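Local coordinates for protein BT_4661 (Bacteroides thetaiotaomicron, PDB 4AK2) that probably binds heparin and heparan sulphate chains at the bacterial cell surface as a SusE-like protein of the heparin utilisation locus, at residues N5-F10 / T46-G51. Residues are numbered along the deposited sequence; the frame is centred on the assembly and turned at random.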
loop_
_atom_site.group_PDB
_atom_site.type_symbol
_atom_site.label_atom_id
_atom_site.label_comp_id
_atom_site.label_asym_id
_atom_site.label_seq_id
_atom_site.Cartn_x
_atom_site.Cartn_y
_atom_site.Cartn_z
ATOM N N ASN A 5 12.781 -20.047 -20.610
ATOM C CA ASN A 5 11.852 -19.708 -19.522
ATOM C C ASN A 5 12.056 -18.296 -18.999
ATOM O O ASN A 5 11.277 -17.809 -18.191
ATOM C CB ASN A 5 12.033 -20.670 -18.361
ATOM C CG ASN A 5 11.645 -22.079 -18.705
ATOM O OD1 ASN A 5 10.659 -22.327 -19.399
ATOM N ND2 ASN A 5 12.414 -23.009 -18.202
ATOM N N TYR A 6 13.112 -17.646 -19.455
ATOM C CA TYR A 6 13.420 -16.340 -18.930
ATOM C C TYR A 6 12.313 -15.311 -19.205
ATOM O O TYR A 6 11.815 -15.192 -20.322
ATOM C CB TYR A 6 14.766 -15.849 -19.437
ATOM C CG TYR A 6 15.231 -14.612 -18.718
ATOM C CD1 TYR A 6 15.729 -14.670 -17.414
ATOM C CD2 TYR A 6 15.164 -13.381 -19.339
ATOM C CE1 TYR A 6 16.158 -13.524 -16.773
ATOM C CE2 TYR A 6 15.579 -12.224 -18.692
ATOM C CZ TYR A 6 16.065 -12.298 -17.405
ATOM O OH TYR A 6 16.495 -11.177 -16.771
ATOM N N PHE A 7 11.887 -14.625 -18.155
ATOM C CA PHE A 7 11.007 -13.473 -18.313
ATOM C C PHE A 7 11.230 -12.571 -17.110
ATOM O O PHE A 7 11.955 -12.967 -16.159
ATOM C CB PHE A 7 9.537 -13.902 -18.529
ATOM C CG PHE A 7 8.810 -14.377 -17.282
ATOM C CD1 PHE A 7 9.168 -15.549 -16.638
ATOM C CD2 PHE A 7 7.741 -13.632 -16.773
ATOM C CE1 PHE A 7 8.483 -15.953 -15.503
ATOM C CE2 PHE A 7 7.054 -14.026 -15.639
ATOM C CZ PHE A 7 7.432 -15.202 -14.992
ATOM N N THR A 8 10.628 -11.387 -17.132
ATOM C CA THR A 8 10.863 -10.428 -16.042
ATOM C C THR A 8 9.631 -9.803 -15.408
ATOM O O THR A 8 9.759 -9.211 -14.332
ATOM C CB THR A 8 11.781 -9.282 -16.489
ATOM O OG1 THR A 8 11.049 -8.433 -17.390
ATOM C CG2 THR A 8 13.050 -9.826 -17.123
ATOM N N TYR A 9 8.455 -9.913 -16.031
ATOM C CA TYR A 9 7.266 -9.250 -15.457
ATOM C C TYR A 9 5.970 -9.900 -15.934
ATOM O O TYR A 9 5.934 -10.525 -17.016
ATOM C CB TYR A 9 7.235 -7.706 -15.700
ATOM C CG TYR A 9 6.893 -7.355 -17.130
ATOM C CD1 TYR A 9 5.561 -7.247 -17.542
ATOM C CD2 TYR A 9 7.901 -7.137 -18.090
ATOM C CE1 TYR A 9 5.231 -6.940 -18.864
ATOM C CE2 TYR A 9 7.579 -6.836 -19.411
ATOM C CZ TYR A 9 6.260 -6.720 -19.794
ATOM O OH TYR A 9 5.957 -6.417 -21.084
ATOM N N PHE A 10 4.897 -9.661 -15.168
ATOM C CA PHE A 10 3.531 -9.760 -15.657
ATOM C C PHE A 10 2.820 -8.520 -15.162
ATOM O O PHE A 10 3.400 -7.747 -14.348
ATOM C CB PHE A 10 2.838 -11.043 -15.106
ATOM C CG PHE A 10 2.956 -11.205 -13.630
ATOM C CD1 PHE A 10 2.049 -10.590 -12.772
ATOM C CD2 PHE A 10 3.986 -11.960 -13.097
ATOM C CE1 PHE A 10 2.156 -10.742 -11.375
ATOM C CE2 PHE A 10 4.124 -12.122 -11.710
ATOM C CZ PHE A 10 3.208 -11.506 -10.858
ATOM N N THR A 46 2.559 -9.776 -20.146
ATOM C CA THR A 46 3.798 -10.410 -19.698
ATOM C C THR A 46 4.827 -10.354 -20.785
ATOM O O THR A 46 4.444 -10.255 -21.951
ATOM C CB THR A 46 3.569 -11.899 -19.236
ATOM O OG1 THR A 46 4.790 -12.407 -18.708
ATOM C CG2 THR A 46 3.140 -12.788 -20.407
ATOM N N ASP A 47 6.112 -10.466 -20.432
ATOM C CA ASP A 47 7.153 -10.665 -21.436
ATOM C C ASP A 47 7.545 -12.150 -21.573
ATOM O O ASP A 47 8.475 -12.474 -22.293
ATOM C CB ASP A 47 8.393 -9.755 -21.240
ATOM C CG ASP A 47 9.108 -9.964 -19.917
ATOM O OD1 ASP A 47 8.566 -10.651 -19.028
ATOM O OD2 ASP A 47 10.202 -9.386 -19.735
ATOM N N ALA A 48 6.842 -13.048 -20.876
ATOM C CA ALA A 48 7.101 -14.485 -21.053
ATOM C C ALA A 48 6.781 -14.851 -22.504
ATOM O O ALA A 48 5.672 -14.555 -23.000
ATOM C CB ALA A 48 6.238 -15.272 -20.111
ATOM N N LYS A 49 7.727 -15.487 -23.187
ATOM C CA LYS A 49 7.517 -15.790 -24.613
ATOM C C LYS A 49 6.371 -16.777 -24.801
ATOM O O LYS A 49 5.672 -16.724 -25.792
ATOM C CB LYS A 49 8.792 -16.362 -25.259
ATOM C CG LYS A 49 10.023 -15.461 -25.104
ATOM C CD LYS A 49 9.924 -14.230 -25.984
ATOM N N ASP A 50 6.194 -17.698 -23.860
ATOM C CA ASP A 50 5.117 -18.680 -23.989
ATOM C C ASP A 50 3.770 -18.127 -23.499
ATOM O O ASP A 50 2.740 -18.762 -23.643
ATOM C CB ASP A 50 5.511 -20.023 -23.369
ATOM C CG ASP A 50 6.648 -20.680 -24.104
ATOM O OD1 ASP A 50 6.855 -20.400 -25.318
ATOM O OD2 ASP A 50 7.356 -21.492 -23.474
ATOM N N GLY A 51 3.798 -16.941 -22.886
ATOM C CA GLY A 51 2.578 -16.221 -22.548
ATOM C C GLY A 51 1.875 -16.578 -21.263
ATOM O O GLY A 51 2.308 -17.464 -20.499
HETATM O O HOH W 1 8.169 -21.006 -20.716
HETATM O O HOH W 2 10.104 -16.641 -21.977
HETATM O O HOH W 3 11.188 -13.156 -22.020
#
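D47 reaches across to the T8-Y9 backbone from the loop that follows a single antiparallel, non-hydrogen-bonded bridge, F10 with T46, where the CA atoms lie 4.1 Å apart. Its carboxylate takes three hydrogen bonds. OD1 accepts the nearly straight one from T8 N at 2.9 Å (167° at the hydrogen) and a longer one from Y9 N, while OD2 receives the T8 hydroxyl OG1 at 2.7 Å; all three donors approach on the syn side, somewhat out of the carboxylate plane. An alanine here would probably leave the T8 and Y9 amides and the T8 hydroxyl without this acceptor, and the loop less firmly tied to T8.

T46 adds an ST turn: OG1, anti to the backbone N (chi1 -175°), accepts from A48 N and donates to Y9 O at 2.8 Å, in the carbonyl plane. Three waters extend the polar contact, two of them bridging Y6 O to K49 N and to D47 O, the third N5 OD1 to D50 OD2.

Van der Waals packing sets the Y9 ring against D47, its CE2 3.5 Å from D47 CB, with D47 N over one face. On the buried side F7 packs on V105, V107 and A98, and F10 on V94 and A96, far from the glycan pocket; the apolar contact between the segments is A48 CB, resting 3.9 Å from F7 CB.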